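Local coordinates for protein glycosyl hydrolase (Rhizobium leguminosarum bv. trifolii, PDB 5NDX) that probably hydrolyses O-glycosidic bonds as a family 39 glycoside hydrolase, a bacterial orthologue of human alpha-L-iduronidase, at residues 282-294 against 409-421. The protein carries 2 engineered substitutions. Sequence-based numbering, arbitrary orientation.
Sequences AYYAGIIARIIEQ and ISLIHSVDAINRS
Arg-290 and Asp-416 form the salt bridge of this contact: NE donates to OD1 at 3.1 Å, and NH2 reaches the same oxygen in a weaker bond. The guanidinium and carboxylate planes stand 88° apart, and OD1 is met from above the carboxylate plane. Thr-235, at the start of helix 235-252, bonds both OD1 and NE, while NH1 makes a weak bond to the Ser-414 carbonyl. Over one guanidinium face runs the backbone of Val-415 and Asp-416; over the other lies NE2 of Gln-294. Two turns earlier on the helix, Tyr-283 OH donates to the carbonyl oxygen of the same Asp-416 (2.7 Å). The tyrosine CG lies anti to the backbone N (chi1 173°), directing the ring at the loop of residues 415-418, where Ile-418 CG1 makes a CH-pi contact 4.0 Å from the ring centroid. A phenylalanine here lacks the hydroxyl and would probably leave the Asp-416 carbonyl without its phenolic donor. Helix 282-300, between the last two strands of the TIM barrel, here meets the end of strand 407-413, an inner strand of the nine-stranded mixed sheet, where it runs into its following loop; the axes of 282-294 and 409-413 pass 7.9 Å apart. Between Tyr-283 and Arg-290 the fit is close: Gly-286 brings its backbone against Ser-414, whose OG lies 3.3 Å from Gly-286 C. A water donates to Tyr-283 O at 2.8 Å and is also hydrogen-bonded to this OG. Apolar contact continues along the helix as Ile-412 lays CG1 against Ala-289 CB (3.8 Å) and CD1 beside Glu-293 CB, whose carboxylate turns to Arg-297.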
# COMPACT_ATOMS: atom_id res chain seq x y z
N ALA A 282 11.37 6.83 -9.63
CA ALA A 282 10.56 7.84 -9.02
C ALA A 282 9.29 8.15 -9.80
O ALA A 282 8.30 8.57 -9.19
CB ALA A 282 11.38 9.10 -8.79
N TYR A 283 9.25 7.85 -11.10
CA TYR A 283 8.05 8.05 -11.87
C TYR A 283 6.86 7.37 -11.22
O TYR A 283 5.78 7.93 -11.18
CB TYR A 283 8.19 7.55 -13.32
CG TYR A 283 6.89 7.58 -14.10
CD1 TYR A 283 6.00 6.53 -14.03
CD2 TYR A 283 6.52 8.69 -14.85
CE1 TYR A 283 4.80 6.55 -14.71
CE2 TYR A 283 5.31 8.73 -15.50
CZ TYR A 283 4.47 7.65 -15.44
OH TYR A 283 3.27 7.65 -16.09
N TYR A 284 7.06 6.15 -10.74
CA TYR A 284 5.98 5.39 -10.16
C TYR A 284 5.53 6.01 -8.82
O TYR A 284 4.37 6.05 -8.56
CB TYR A 284 6.39 3.96 -9.94
CG TYR A 284 5.28 2.97 -9.55
CD1 TYR A 284 3.95 3.11 -9.97
CD2 TYR A 284 5.61 1.82 -8.85
CE1 TYR A 284 3.00 2.14 -9.65
CE2 TYR A 284 4.67 0.89 -8.51
CZ TYR A 284 3.35 1.03 -8.90
OH TYR A 284 2.45 0.05 -8.53
N ALA A 285 6.47 6.52 -8.01
CA ALA A 285 6.07 7.21 -6.80
C ALA A 285 5.23 8.40 -7.13
O ALA A 285 4.22 8.66 -6.46
CB ALA A 285 7.31 7.62 -6.01
N GLY A 286 5.68 9.18 -8.13
CA GLY A 286 4.96 10.38 -8.55
C GLY A 286 3.56 10.08 -9.03
O GLY A 286 2.58 10.72 -8.60
N ILE A 287 3.46 9.08 -9.87
CA ILE A 287 2.20 8.73 -10.49
C ILE A 287 1.18 8.16 -9.51
O ILE A 287 -0.00 8.43 -9.63
CB ILE A 287 2.42 7.80 -11.73
CG1 ILE A 287 1.35 8.08 -12.78
CG2 ILE A 287 2.30 6.35 -11.39
CD1 ILE A 287 1.61 9.41 -13.51
N ILE A 288 1.60 7.33 -8.55
CA ILE A 288 0.69 6.91 -7.46
C ILE A 288 0.12 8.12 -6.70
O ILE A 288 -1.10 8.22 -6.44
CB ILE A 288 1.43 5.99 -6.47
CG1 ILE A 288 1.70 4.60 -7.12
CG2 ILE A 288 0.64 5.74 -5.18
CD1 ILE A 288 2.76 3.75 -6.42
N ALA A 289 1.01 9.07 -6.35
CA ALA A 289 0.57 10.23 -5.64
C ALA A 289 -0.35 11.11 -6.51
O ALA A 289 -1.35 11.69 -6.02
CB ALA A 289 1.74 11.00 -5.07
N ARG A 290 -0.03 11.22 -7.79
CA ARG A 290 -0.81 11.99 -8.71
C ARG A 290 -2.23 11.44 -8.86
O ARG A 290 -3.19 12.20 -8.86
CB ARG A 290 -0.10 12.09 -10.06
CG ARG A 290 -0.95 12.53 -11.20
CD ARG A 290 -0.06 12.86 -12.37
NE ARG A 290 -0.80 13.09 -13.59
CZ ARG A 290 -1.05 14.26 -14.17
NH1 ARG A 290 -0.65 15.40 -13.69
NH2 ARG A 290 -1.77 14.26 -15.26
N ILE A 291 -2.35 10.14 -9.01
CA ILE A 291 -3.66 9.46 -9.04
C ILE A 291 -4.48 9.73 -7.75
O ILE A 291 -5.69 10.09 -7.78
CB ILE A 291 -3.48 7.98 -9.26
CG1 ILE A 291 -3.08 7.73 -10.73
CG2 ILE A 291 -4.73 7.19 -8.94
CD1 ILE A 291 -2.47 6.38 -10.95
N ILE A 292 -3.81 9.61 -6.61
CA ILE A 292 -4.43 9.94 -5.35
C ILE A 292 -4.90 11.38 -5.30
O ILE A 292 -6.07 11.65 -4.93
CB ILE A 292 -3.49 9.59 -4.18
CG1 ILE A 292 -3.46 8.05 -4.03
CG2 ILE A 292 -3.91 10.33 -2.90
CD1 ILE A 292 -2.28 7.49 -3.25
N GLU A 293 -4.03 12.32 -5.68
CA GLU A 293 -4.42 13.71 -5.58
C GLU A 293 -5.60 14.05 -6.50
O GLU A 293 -6.48 14.85 -6.13
CB GLU A 293 -3.22 14.62 -5.83
CG GLU A 293 -3.49 16.09 -5.58
CD GLU A 293 -4.08 16.85 -6.77
OE1 GLU A 293 -4.06 16.37 -7.91
OE2 GLU A 293 -4.53 18.00 -6.52
N GLN A 294 -5.63 13.46 -7.69
CA GLN A 294 -6.75 13.63 -8.60
C GLN A 294 -8.08 13.12 -8.00
O GLN A 294 -9.13 13.75 -8.17
CB GLN A 294 -6.49 12.92 -9.94
CG GLN A 294 -5.44 13.57 -10.82
CD GLN A 294 -4.94 12.64 -11.93
OE1 GLN A 294 -5.16 11.45 -11.92
NE2 GLN A 294 -4.20 13.19 -12.82
N ILE A 409 2.77 17.67 4.47
CA ILE A 409 2.46 18.10 3.12
C ILE A 409 3.15 17.19 2.10
O ILE A 409 4.38 17.02 2.16
CB ILE A 409 2.96 19.51 2.90
CG1 ILE A 409 2.23 20.49 3.82
CG2 ILE A 409 2.78 19.95 1.43
CD1 ILE A 409 3.02 21.75 4.05
N SER A 410 2.38 16.60 1.19
CA SER A 410 2.94 15.90 0.04
C SER A 410 3.02 16.89 -1.11
O SER A 410 2.01 17.48 -1.51
CB SER A 410 2.09 14.71 -0.35
OG SER A 410 2.07 13.73 0.65
N LEU A 411 4.22 17.12 -1.63
CA LEU A 411 4.40 17.94 -2.85
C LEU A 411 4.77 16.97 -4.00
O LEU A 411 5.82 16.29 -3.97
CB LEU A 411 5.49 18.95 -2.61
CG LEU A 411 5.63 19.99 -3.72
CD1 LEU A 411 4.38 20.87 -3.83
CD2 LEU A 411 6.86 20.84 -3.43
N ILE A 412 3.91 16.93 -5.02
CA ILE A 412 3.93 15.92 -6.06
C ILE A 412 4.32 16.61 -7.39
O ILE A 412 3.68 17.60 -7.74
CB ILE A 412 2.53 15.34 -6.20
CG1 ILE A 412 2.04 14.75 -4.88
CG2 ILE A 412 2.46 14.31 -7.32
CD1 ILE A 412 0.53 14.65 -4.80
N HIS A 413 5.37 16.16 -8.08
CA HIS A 413 5.68 16.72 -9.41
C HIS A 413 5.70 15.54 -10.35
O HIS A 413 6.61 14.71 -10.30
CB HIS A 413 6.99 17.46 -9.33
CG HIS A 413 7.28 18.39 -10.46
ND1 HIS A 413 6.35 18.82 -11.39
CD2 HIS A 413 8.43 19.00 -10.79
CE1 HIS A 413 6.92 19.66 -12.25
NE2 HIS A 413 8.17 19.80 -11.89
N SER A 414 4.60 15.38 -11.07
CA SER A 414 4.35 14.19 -11.83
C SER A 414 3.44 14.54 -13.01
O SER A 414 2.42 15.23 -12.84
CB SER A 414 3.68 13.12 -10.95
OG SER A 414 3.19 12.01 -11.68
N VAL A 415 3.84 14.07 -14.20
CA VAL A 415 2.97 14.06 -15.39
C VAL A 415 2.84 12.62 -15.92
O VAL A 415 3.67 11.74 -15.60
CB VAL A 415 3.54 14.96 -16.52
CG1 VAL A 415 3.61 16.44 -16.08
CG2 VAL A 415 4.94 14.50 -16.96
N ASP A 416 1.83 12.39 -16.75
CA ASP A 416 1.57 11.09 -17.31
C ASP A 416 2.74 10.60 -18.16
O ASP A 416 3.12 9.43 -18.09
CB ASP A 416 0.29 11.15 -18.16
CG ASP A 416 -0.96 11.22 -17.30
OD1 ASP A 416 -0.89 11.14 -16.05
OD2 ASP A 416 -2.05 11.32 -17.85
N ALA A 417 3.35 11.50 -18.92
CA ALA A 417 4.45 11.08 -19.80
C ALA A 417 5.67 10.64 -19.00
O ALA A 417 6.17 11.33 -18.08
CB ALA A 417 4.80 12.15 -20.85
N ILE A 418 6.16 9.47 -19.38
CA ILE A 418 7.24 8.77 -18.68
C ILE A 418 8.62 9.38 -18.95
O ILE A 418 9.47 9.43 -18.11
CB ILE A 418 7.25 7.29 -19.12
CG1 ILE A 418 5.96 6.63 -18.60
CG2 ILE A 418 8.45 6.53 -18.56
CD1 ILE A 418 5.51 5.48 -19.47
N ASN A 419 8.78 9.87 -20.16
CA ASN A 419 10.00 10.33 -20.77
C ASN A 419 10.19 11.85 -20.59
O ASN A 419 10.83 12.45 -21.44
CB ASN A 419 9.84 10.04 -22.30
CG ASN A 419 8.57 10.69 -22.87
OD1 ASN A 419 8.58 11.85 -23.20
ND2 ASN A 419 7.46 9.97 -22.87
N ARG A 420 9.52 12.49 -19.61
CA ARG A 420 9.66 13.93 -19.37
C ARG A 420 10.44 14.15 -18.08
O ARG A 420 10.24 13.41 -17.10
CB ARG A 420 8.33 14.62 -19.28
CG ARG A 420 7.53 14.58 -20.58
CD ARG A 420 7.40 15.91 -21.31
NE ARG A 420 6.83 16.91 -20.40
CZ ARG A 420 5.53 17.07 -20.09
NH1 ARG A 420 4.55 16.31 -20.63
NH2 ARG A 420 5.22 18.03 -19.22
N SER A 421 11.36 15.09 -18.13
CA SER A 421 12.25 15.46 -17.05
C SER A 421 12.15 16.98 -16.87
O SER A 421 11.49 17.66 -17.62
CB SER A 421 13.69 15.06 -17.37
OG SER A 421 14.13 15.75 -18.55
O HOH W 1 5.48 10.60 -11.94